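PcaV transcriptional regulator (Streptomyces coelicolor, PDB 4G9Y) probably acts as a DNA-binding, ligand-responsive transcription factor of the MarR family, with a winged helix-turn-helix fold. Local coordinates at residues Q22-L27 with Q118-P123; T30-E35 with V111-M116; V43-V48 with R104-L109. One frame throughout, in Å; residues are numbered along the deposited sequence.

How the contacts relate
Helix 100-121 takes part in all three contacts. Contacts 1 and 2 follow each other along it, contact 1 against helix 13-31 and contact 2 against the end of that helix and the chain that follows; their centres are 10 Å apart, and Met116 of contact 2 packs on His24 and Leu27 of contact 1. Contact 3, where the same helix meets helix 38-49, has its centre 13 Å from that of contact 2 and 21 Å from that of contact 1, and Leu109 touches Val32 and Ser33 of contact 2. 3,4-Dihydroxybenzoate, seen bound to this protein but absent from this chain, uses His24 and Ser38. The side chain of His24 is about 6 Å from that of Ser38. Those of Ile113 and Asn45 are about 7 Å and about 9 Å from the Ser38 side chain.

Contact 1: Q22-L27 with Q118-P123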
loop_
_atom_site.group_PDB
_atom_site.type_symbol
_atom_site.label_atom_id
_atom_site.label_comp_id
_atom_site.label_asym_id
_atom_site.label_seq_id
_atom_site.Cartn_x
_atom_site.Cartn_y
_atom_site.Cartn_z
ATOM N N GLN A 22 -1.114 5.409 -3.163
ATOM C CA GLN A 22 -1.889 5.152 -4.373
ATOM C C GLN A 22 -1.660 6.204 -5.453
ATOM O O GLN A 22 -1.633 5.891 -6.639
ATOM C CB GLN A 22 -3.377 5.080 -4.037
ATOM C CG GLN A 22 -3.717 3.857 -3.200
ATOM C CD GLN A 22 -5.195 3.763 -2.841
ATOM O OE1 GLN A 22 -6.006 4.615 -3.229
ATOM N NE2 GLN A 22 -5.553 2.715 -2.100
ATOM N N ALA A 23 -1.519 7.457 -5.039
ATOM C CA ALA A 23 -1.231 8.522 -5.987
ATOM C C ALA A 23 0.113 8.285 -6.677
ATOM O O ALA A 23 0.251 8.524 -7.871
ATOM C CB ALA A 23 -1.243 9.874 -5.276
ATOM N N HIS A 24 1.105 7.803 -5.938
ATOM C CA HIS A 24 2.399 7.520 -6.562
ATOM C C HIS A 24 2.288 6.341 -7.540
ATOM O O HIS A 24 2.869 6.354 -8.629
ATOM C CB HIS A 24 3.464 7.228 -5.502
ATOM C CG HIS A 24 4.843 7.155 -6.065
ATOM N ND1 HIS A 24 5.383 5.987 -6.553
ATOM C CD2 HIS A 24 5.775 8.116 -6.267
ATOM C CE1 HIS A 24 6.597 6.229 -7.018
ATOM N NE2 HIS A 24 6.860 7.512 -6.851
ATOM N N TYR A 25 1.529 5.324 -7.148
ATOM C CA TYR A 25 1.297 4.157 -8.005
ATOM C C TYR A 25 0.582 4.572 -9.289
ATOM O O TYR A 25 0.913 4.097 -10.379
ATOM C CB TYR A 25 0.476 3.104 -7.244
ATOM C CG TYR A 25 0.123 1.866 -8.039
ATOM C CD1 TYR A 25 -1.115 1.739 -8.655
ATOM C CD2 TYR A 25 1.028 0.811 -8.157
ATOM C CE1 TYR A 25 -1.441 0.597 -9.377
ATOM C CE2 TYR A 25 0.714 -0.327 -8.869
ATOM C CZ TYR A 25 -0.519 -0.430 -9.480
ATOM O OH TYR A 25 -0.831 -1.565 -10.189
ATOM N N LEU A 26 -0.386 5.472 -9.161
ATOM C CA LEU A 26 -1.087 6.007 -10.334
ATOM C C LEU A 26 -0.123 6.722 -11.284
ATOM O O LEU A 26 -0.179 6.527 -12.496
ATOM C CB LEU A 26 -2.222 6.951 -9.909
ATOM C CG LEU A 26 -2.910 7.738 -11.029
ATOM C CD1 LEU A 26 -3.735 6.819 -11.912
ATOM C CD2 LEU A 26 -3.767 8.875 -10.472
ATOM N N LEU A 27 0.774 7.540 -10.741
ATOM C CA LEU A 27 1.710 8.270 -11.596
ATOM C C LEU A 27 2.737 7.347 -12.240
ATOM O O LEU A 27 3.174 7.587 -13.362
ATOM C CB LEU A 27 2.424 9.378 -10.823
ATOM C CG LEU A 27 1.701 10.719 -10.677
ATOM C CD1 LEU A 27 2.721 11.782 -10.310
ATOM C CD2 LEU A 27 0.962 11.106 -11.958
ATOM N N GLN A 118 9.806 14.013 -9.977
ATOM C CA GLN A 118 9.835 15.473 -9.949
ATOM C C GLN A 118 8.412 16.035 -10.083
ATOM O O GLN A 118 8.028 16.953 -9.368
ATOM C CB GLN A 118 10.753 16.003 -11.058
ATOM C CG GLN A 118 10.351 17.362 -11.599
ATOM C CD GLN A 118 11.408 17.958 -12.509
ATOM O OE1 GLN A 118 12.422 17.321 -12.803
ATOM N NE2 GLN A 118 11.178 19.188 -12.957
ATOM N N VAL A 119 7.623 15.468 -10.992
ATOM C CA VAL A 119 6.217 15.853 -11.118
ATOM C C VAL A 119 5.380 15.527 -9.859
ATOM O O VAL A 119 4.537 16.316 -9.433
ATOM C CB VAL A 119 5.594 15.235 -12.399
ATOM C CG1 VAL A 119 4.075 15.375 -12.411
ATOM C CG2 VAL A 119 6.209 15.869 -13.639
ATOM N N PHE A 120 5.621 14.369 -9.257
ATOM C CA PHE A 120 4.963 13.988 -8.001
ATOM C C PHE A 120 5.132 15.025 -6.869
ATOM O O PHE A 120 4.180 15.327 -6.128
ATOM C CB PHE A 120 5.512 12.623 -7.552
ATOM C CG PHE A 120 4.820 12.028 -6.353
ATOM C CD1 PHE A 120 3.496 11.629 -6.425
ATOM C CD2 PHE A 120 5.514 11.820 -5.172
ATOM C CE1 PHE A 120 2.866 11.042 -5.330
ATOM C CE2 PHE A 120 4.891 11.240 -4.056
ATOM C CZ PHE A 120 3.565 10.844 -4.139
ATOM N N LEU A 121 6.345 15.552 -6.731
ATOM C CA LEU A 121 6.670 16.520 -5.685
ATOM C C LEU A 121 6.442 17.973 -6.124
ATOM O O LEU A 121 6.536 18.891 -5.317
ATOM C CB LEU A 121 8.130 16.349 -5.259
ATOM C CG LEU A 121 8.426 15.009 -4.565
ATOM C CD1 LEU A 121 9.874 14.918 -4.137
ATOM C CD2 LEU A 121 7.513 14.839 -3.383
ATOM N N ALA A 122 6.130 18.171 -7.399
ATOM C CA ALA A 122 6.031 19.525 -7.972
ATOM C C ALA A 122 5.014 20.545 -7.389
ATOM O O ALA A 122 5.221 21.739 -7.549
ATOM C CB ALA A 122 5.875 19.450 -9.474
ATOM N N PRO A 123 3.900 20.090 -6.771
ATOM C CA PRO A 123 3.006 21.068 -6.121
ATOM C C PRO A 123 3.680 21.771 -4.944
ATOM O O PRO A 123 3.222 22.809 -4.496
ATOM C CB PRO A 123 1.877 20.196 -5.571
ATOM C CG PRO A 123 1.902 18.988 -6.386
ATOM C CD PRO A 123 3.282 18.755 -6.846
#
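His24 turns one edge of its imidazole toward a face of Phe120. The leading atom is CD2 of His24, which stands 3.8 Å above the plane of the Phe120 ring, over its centre. With the ring planes at 90° and the centroids 4.9 Å apart, this is a T-shaped stack in which the histidine supplies the edge and the phenylalanine the face. A chi1 of -174° sets CG of Phe120 anti to the backbone N, and the ring continues toward helix 13-31. The far end of that ring comes up against the backbone of 22-27: CE1 of Phe120 is 3.7 Å from N of His24, while CB of His24 is 3.9 Å from Phe120 CZ. Leu27 approaches differently, with CD1 at the edge of the phenyl ring and near its plane, 4.0 Å from Phe120 CD1; the same methyl more loosely meets CG1 of Val119, at 4.4 Å. The methyl of Ala23 also borders CE1 of Phe120. An alanine in place of Phe120 would probably open a gap between the helices and leave the CD2 edge of His24 without the aromatic face it abuts. The polar end of the imidazole is held separately, by a hydrogen bond from NE2 of His24 to Asn117 OD1, which helps fix the rotation of a ring seen to bind 3,4-dihydroxybenzoate. The contact thus joins helix 13-31 to the end of helix 100-121; Met116 packs on His24 and Leu27, helix 126-144 covers Leu121, and Gly14 and Val139 of the second subunit reach His24 and Phe120.

Contact 2: T30-E35 with V111-M116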
loop_
_atom_site.group_PDB
_atom_site.type_symbol
_atom_site.label_atom_id
_atom_site.label_comp_id
_atom_site.label_asym_id
_atom_site.label_seq_id
_atom_site.Cartn_x
_atom_site.Cartn_y
_atom_site.Cartn_z
ATOM N N THR A 30 0.912 6.001 -15.228
ATOM C CA THR A 30 0.614 6.936 -16.306
ATOM C C THR A 30 1.871 7.599 -16.886
ATOM O O THR A 30 1.886 7.983 -18.040
ATOM C CB THR A 30 -0.394 8.013 -15.875
ATOM O OG1 THR A 30 0.156 8.754 -14.796
ATOM C CG2 THR A 30 -1.715 7.387 -15.416
ATOM N N MET A 31 2.934 7.717 -16.104
ATOM C CA MET A 31 4.110 8.450 -16.574
ATOM C C MET A 31 5.364 7.589 -16.772
ATOM O O MET A 31 6.346 8.031 -17.376
ATOM C CB MET A 31 4.442 9.600 -15.619
ATOM C CG MET A 31 3.406 10.713 -15.600
ATOM S SD MET A 31 3.987 12.013 -14.501
ATOM C CE MET A 31 5.448 12.587 -15.394
ATOM N N VAL A 32 5.363 6.384 -16.226
ATOM C CA VAL A 32 6.548 5.543 -16.353
ATOM C C VAL A 32 6.258 4.379 -17.274
ATOM O O VAL A 32 6.794 4.318 -18.372
ATOM C CB VAL A 32 7.062 5.037 -15.005
ATOM C CG1 VAL A 32 8.257 4.121 -15.212
ATOM C CG2 VAL A 32 7.439 6.235 -14.088
ATOM N N SER A 33 5.389 3.476 -16.833
ATOM C CA SER A 33 5.042 2.309 -17.621
ATOM C C SER A 33 3.809 1.597 -17.089
ATOM O O SER A 33 3.660 1.390 -15.884
ATOM C CB SER A 33 6.203 1.315 -17.642
ATOM O OG SER A 33 5.824 0.157 -18.369
ATOM N N GLU A 34 2.937 1.200 -18.003
ATOM C CA GLU A 34 1.793 0.371 -17.663
ATOM C C GLU A 34 2.186 -1.100 -17.711
ATOM O O GLU A 34 1.420 -1.964 -17.292
ATOM C CB GLU A 34 0.642 0.633 -18.638
ATOM C CG GLU A 34 -0.015 1.996 -18.472
ATOM C CD GLU A 34 -0.955 2.343 -19.617
ATOM O OE1 GLU A 34 -1.146 1.492 -20.511
ATOM O OE2 GLU A 34 -1.496 3.468 -19.627
ATOM N N GLU A 35 3.383 -1.379 -18.222
ATOM C CA GLU A 35 3.844 -2.753 -18.409
ATOM C C GLU A 35 4.910 -3.169 -17.390
ATOM O O GLU A 35 4.826 -4.238 -16.792
ATOM C CB GLU A 35 4.377 -2.942 -19.832
ATOM C CG GLU A 35 4.561 -4.397 -20.228
ATOM C CD GLU A 35 4.843 -4.562 -21.709
ATOM O OE1 GLU A 35 4.728 -3.558 -22.446
ATOM O OE2 GLU A 35 5.181 -5.692 -22.137
ATOM N N VAL A 111 14.979 7.504 -16.973
ATOM C CA VAL A 111 14.692 8.879 -17.342
ATOM C C VAL A 111 13.237 9.227 -16.992
ATOM O O VAL A 111 12.957 10.296 -16.468
ATOM C CB VAL A 111 14.963 9.112 -18.834
ATOM C CG1 VAL A 111 14.364 10.435 -19.298
ATOM C CG2 VAL A 111 16.471 9.071 -19.114
ATOM N N ARG A 112 12.317 8.309 -17.263
ATOM C CA ARG A 112 10.902 8.557 -16.989
ATOM C C ARG A 112 10.629 8.601 -15.488
ATOM O O ARG A 112 9.807 9.391 -15.016
ATOM C CB ARG A 112 10.030 7.503 -17.681
ATOM C CG ARG A 112 10.193 7.547 -19.213
ATOM C CD ARG A 112 9.362 6.498 -19.939
ATOM N NE ARG A 112 7.926 6.726 -19.804
ATOM C CZ ARG A 112 7.211 7.512 -20.604
ATOM N NH1 ARG A 112 7.801 8.159 -21.600
ATOM N NH2 ARG A 112 5.907 7.652 -20.408
ATOM N N ILE A 113 11.334 7.763 -14.737
ATOM C CA ILE A 113 11.131 7.703 -13.304
ATOM C C ILE A 113 11.568 9.018 -12.673
ATOM O O ILE A 113 10.893 9.544 -11.788
ATOM C CB ILE A 113 11.883 6.519 -12.679
ATOM C CG1 ILE A 113 11.194 5.204 -13.075
ATOM C CG2 ILE A 113 11.958 6.660 -11.143
ATOM C CD1 ILE A 113 12.074 3.993 -12.907
ATOM N N ALA A 114 12.690 9.553 -13.146
ATOM C CA ALA A 114 13.217 10.805 -12.618
ATOM C C ALA A 114 12.230 11.950 -12.865
ATOM O O ALA A 114 11.975 12.778 -11.988
ATOM C CB ALA A 114 14.579 11.120 -13.251
ATOM N N ARG A 115 11.671 11.986 -14.065
ATOM C CA ARG A 115 10.697 13.003 -14.415
ATOM C C ARG A 115 9.421 12.827 -13.590
ATOM O O ARG A 115 8.820 13.806 -13.115
ATOM C CB ARG A 115 10.399 12.947 -15.918
ATOM C CG ARG A 115 9.570 14.106 -16.452
ATOM C CD ARG A 115 10.247 14.772 -17.650
ATOM N NE ARG A 115 10.457 13.841 -18.757
ATOM C CZ ARG A 115 11.648 13.462 -19.216
ATOM N NH1 ARG A 115 12.766 13.934 -18.677
ATOM N NH2 ARG A 115 11.719 12.607 -20.225
ATOM N N MET A 116 9.011 11.577 -13.417
ATOM C CA MET A 116 7.776 11.286 -12.705
ATOM C C MET A 116 7.851 11.723 -11.249
ATOM O O MET A 116 6.918 12.336 -10.728
ATOM C CB MET A 116 7.425 9.800 -12.796
ATOM C CG MET A 116 6.133 9.449 -12.077
ATOM S SD MET A 116 6.439 9.005 -10.350
ATOM C CE MET A 116 7.366 7.467 -10.525
HETATM O O HOH W 1 7.864 10.272 -16.834
#
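Val32 sets its two methyls against Met116 and Ile113 near the end of helix 13-31. CG2 of Val32 lies 3.8 Å from CE of Met116 and equally near that residue's CB, so the methionine, bent at chi2 and chi3, wraps round it. The other methyl, CG1 of Val32, meets Ile113 CG1 at 3.8 Å. Met31 extends this packed side: its CB is 3.9 Å from CG of Met116, and a bend at chi3 (66°) carries CE back over the helix backbone, 3.8 Å from Met116 CA. The solvent side is polar and looser, for there the exposed Arg112 reaches over the edge of the contact to backbone carbonyls. Its NE donates to Val32 O at 3.0 Å, in a rather bent bond (143° at the hydrogen) whose acceptor lies 23° out of the guanidinium plane. A water bridges the two backbones there, giving one hydrogen to Met31 O and the other to Arg112 O, each at 2.8 Å. Within the fold, Trp28 of helix 13-31 packs on Ile113 and Met116, Val119 continues the apolar side past Met31, and Leu109 lies against Val32 and Ser33, so that helix 100-121 receives the end of helix 13-31 and the first residues on the way to helix 38-49.

Contact 3: V43-V48 with R104-L109; sequences VLNALV and RVHRRL
Val105 makes the first touch along 104-109, its CG1 meeting CD1 of Leu44 obliquely at 4.2 Å; Leu81 packs on the same valine from a loop. The next residue, His106, carries most of the contact. Its CG is anti to the backbone N (chi1 167°), and the imidazole continues from there toward helix 38-49, past CB of Leu44. The ring is met by Asn45 at its edge and by Val48, one turn after Leu44, over a face. At the edge, Asn45 ND2 donates to His106 NE2, a bond of 2.9 Å that is almost straight, 166° at the hydrogen. The donor lies close to the ring plane and the acceptor close to the amide plane, and the two flat groups are themselves nearly coplanar. Over the face, Val48 comes tip to tip with the histidine: its CG2 sits 3.6 Å from the ring centroid and 15° off the normal, displaced toward the rim on the ND1 side, a CH-pi contact. The ring also meets that of Tyr41, with the planes almost parallel. Leu109 ends the segment, no longer against 43-48 but packed on Thr36. The axes of the two segments come no closer than 9.8 Å, a spacing bridged largely by His106. This joins the first helix of the winged helix-turn-helix domain, which Leu98 of strand 94-98 also lines at Leu44 and Val48, to the long helix leading toward the dimer interface. Because NE2 of His106 accepts the amide hydrogen, the ring is probably neutral with its proton on ND1; protonating NE2 would be likely to cost this bond, leaving mainly packing to hold the imidazole.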
loop_
_atom_site.group_PDB
_atom_site.type_symbol
_atom_site.label_atom_id
_atom_site.label_comp_id
_atom_site.label_asym_id
_atom_site.label_seq_id
_atom_site.Cartn_x
_atom_site.Cartn_y
_atom_site.Cartn_z
ATOM N N VAL A 43 14.571 -4.777 -10.066
ATOM C CA VAL A 43 15.400 -5.924 -10.457
ATOM C C VAL A 43 16.346 -5.570 -11.611
ATOM O O VAL A 43 17.538 -5.881 -11.567
ATOM C CB VAL A 43 14.523 -7.160 -10.800
ATOM C CG1 VAL A 43 15.363 -8.281 -11.396
ATOM C CG2 VAL A 43 13.811 -7.638 -9.547
ATOM N N LEU A 44 15.826 -4.927 -12.654
ATOM C CA LEU A 44 16.695 -4.469 -13.739
ATOM C C LEU A 44 17.776 -3.554 -13.171
ATOM O O LEU A 44 18.953 -3.645 -13.529
ATOM C CB LEU A 44 15.898 -3.698 -14.795
ATOM C CG LEU A 44 14.749 -4.411 -15.499
ATOM C CD1 LEU A 44 13.937 -3.388 -16.305
ATOM C CD2 LEU A 44 15.287 -5.522 -16.393
ATOM N N ASN A 45 17.361 -2.657 -12.294
ATOM C CA ASN A 45 18.289 -1.717 -11.691
ATOM C C ASN A 45 19.403 -2.388 -10.895
ATOM O O ASN A 45 20.581 -2.026 -11.023
ATOM C CB ASN A 45 17.536 -0.718 -10.813
ATOM C CG ASN A 45 18.441 0.378 -10.288
ATOM O OD1 ASN A 45 18.728 0.447 -9.090
ATOM N ND2 ASN A 45 18.927 1.216 -11.190
ATOM N N ALA A 46 19.035 -3.367 -10.076
ATOM C CA ALA A 46 20.022 -4.127 -9.315
ATOM C C ALA A 46 21.019 -4.845 -10.237
ATOM O O ALA A 46 22.209 -4.972 -9.922
ATOM C CB ALA A 46 19.320 -5.136 -8.405
ATOM N N LEU A 47 20.537 -5.313 -11.383
ATOM C CA LEU A 47 21.383 -6.103 -12.281
ATOM C C LEU A 47 22.283 -5.244 -13.182
ATOM O O LEU A 47 23.275 -5.732 -13.720
ATOM C CB LEU A 47 20.523 -7.054 -13.120
ATOM C CG LEU A 47 19.890 -8.212 -12.337
ATOM C CD1 LEU A 47 18.938 -8.990 -13.239
ATOM C CD2 LEU A 47 20.979 -9.130 -11.763
ATOM N N VAL A 48 21.921 -3.978 -13.369
ATOM C CA VAL A 48 22.828 -3.026 -14.009
ATOM C C VAL A 48 24.036 -2.773 -13.102
ATOM O O VAL A 48 25.187 -2.730 -13.552
ATOM C CB VAL A 48 22.123 -1.680 -14.294
ATOM C CG1 VAL A 48 23.132 -0.651 -14.762
ATOM C CG2 VAL A 48 21.034 -1.856 -15.342
ATOM N N ARG A 104 18.524 -1.332 -22.299
ATOM C CA ARG A 104 17.858 -0.228 -22.976
ATOM C C ARG A 104 16.572 0.188 -22.242
ATOM O O ARG A 104 16.315 1.379 -22.014
ATOM C CB ARG A 104 17.561 -0.647 -24.419
ATOM C CG ARG A 104 16.997 0.437 -25.323
ATOM C CD ARG A 104 16.984 -0.047 -26.787
ATOM N NE ARG A 104 18.338 -0.322 -27.288
ATOM C CZ ARG A 104 18.823 -1.531 -27.578
ATOM N NH1 ARG A 104 18.077 -2.625 -27.437
ATOM N NH2 ARG A 104 20.067 -1.651 -28.019
ATOM N N VAL A 105 15.771 -0.796 -21.865
ATOM C CA VAL A 105 14.545 -0.537 -21.123
ATOM C C VAL A 105 14.872 0.117 -19.772
ATOM O O VAL A 105 14.220 1.082 -19.356
ATOM C CB VAL A 105 13.718 -1.839 -20.937
ATOM C CG1 VAL A 105 12.622 -1.658 -19.887
ATOM C CG2 VAL A 105 13.112 -2.272 -22.273
ATOM N N HIS A 106 15.898 -0.386 -19.096
ATOM C CA HIS A 106 16.279 0.197 -17.811
ATOM C C HIS A 106 16.663 1.665 -17.970
ATOM O O HIS A 106 16.263 2.515 -17.170
ATOM C CB HIS A 106 17.420 -0.585 -17.149
ATOM C CG HIS A 106 18.044 0.136 -15.993
ATOM N ND1 HIS A 106 19.159 0.935 -16.129
ATOM C CD2 HIS A 106 17.697 0.192 -14.684
ATOM C CE1 HIS A 106 19.481 1.441 -14.951
ATOM N NE2 HIS A 106 18.609 1.008 -14.059
ATOM N N ARG A 107 17.442 1.965 -19.001
ATOM C CA ARG A 107 17.826 3.344 -19.271
ATOM C C ARG A 107 16.635 4.257 -19.580
ATOM O O ARG A 107 16.540 5.353 -19.031
ATOM C CB ARG A 107 18.837 3.417 -20.424
ATOM C CG ARG A 107 19.540 4.768 -20.530
ATOM C CD ARG A 107 20.298 4.918 -21.847
ATOM N NE ARG A 107 20.804 3.638 -22.344
ATOM C CZ ARG A 107 20.336 3.014 -23.427
ATOM N NH1 ARG A 107 20.860 1.850 -23.796
ATOM N NH2 ARG A 107 19.345 3.552 -24.139
ATOM N N ARG A 108 15.740 3.823 -20.467
ATOM C CA ARG A 108 14.586 4.641 -20.831
ATOM C C ARG A 108 13.670 4.865 -19.627
ATOM O O ARG A 108 13.188 5.977 -19.408
ATOM C CB ARG A 108 13.789 4.020 -21.991
ATOM C CG ARG A 108 14.611 3.820 -23.271
ATOM C CD ARG A 108 13.727 3.581 -24.496
ATOM N NE ARG A 108 12.758 2.506 -24.297
ATOM C CZ ARG A 108 12.845 1.302 -24.857
ATOM N NH1 ARG A 108 13.859 1.012 -25.659
ATOM N NH2 ARG A 108 11.910 0.391 -24.621
ATOM N N LEU A 109 13.421 3.810 -18.856
ATOM C CA LEU A 109 12.540 3.932 -17.694
ATOM C C LEU A 109 13.146 4.847 -16.632
ATOM O O LEU A 109 12.430 5.621 -16.016
ATOM C CB LEU A 109 12.202 2.565 -17.102
ATOM C CG LEU A 109 11.334 1.705 -18.035
ATOM C CD1 LEU A 109 11.020 0.372 -17.414
ATOM C CD2 LEU A 109 10.050 2.413 -18.442
#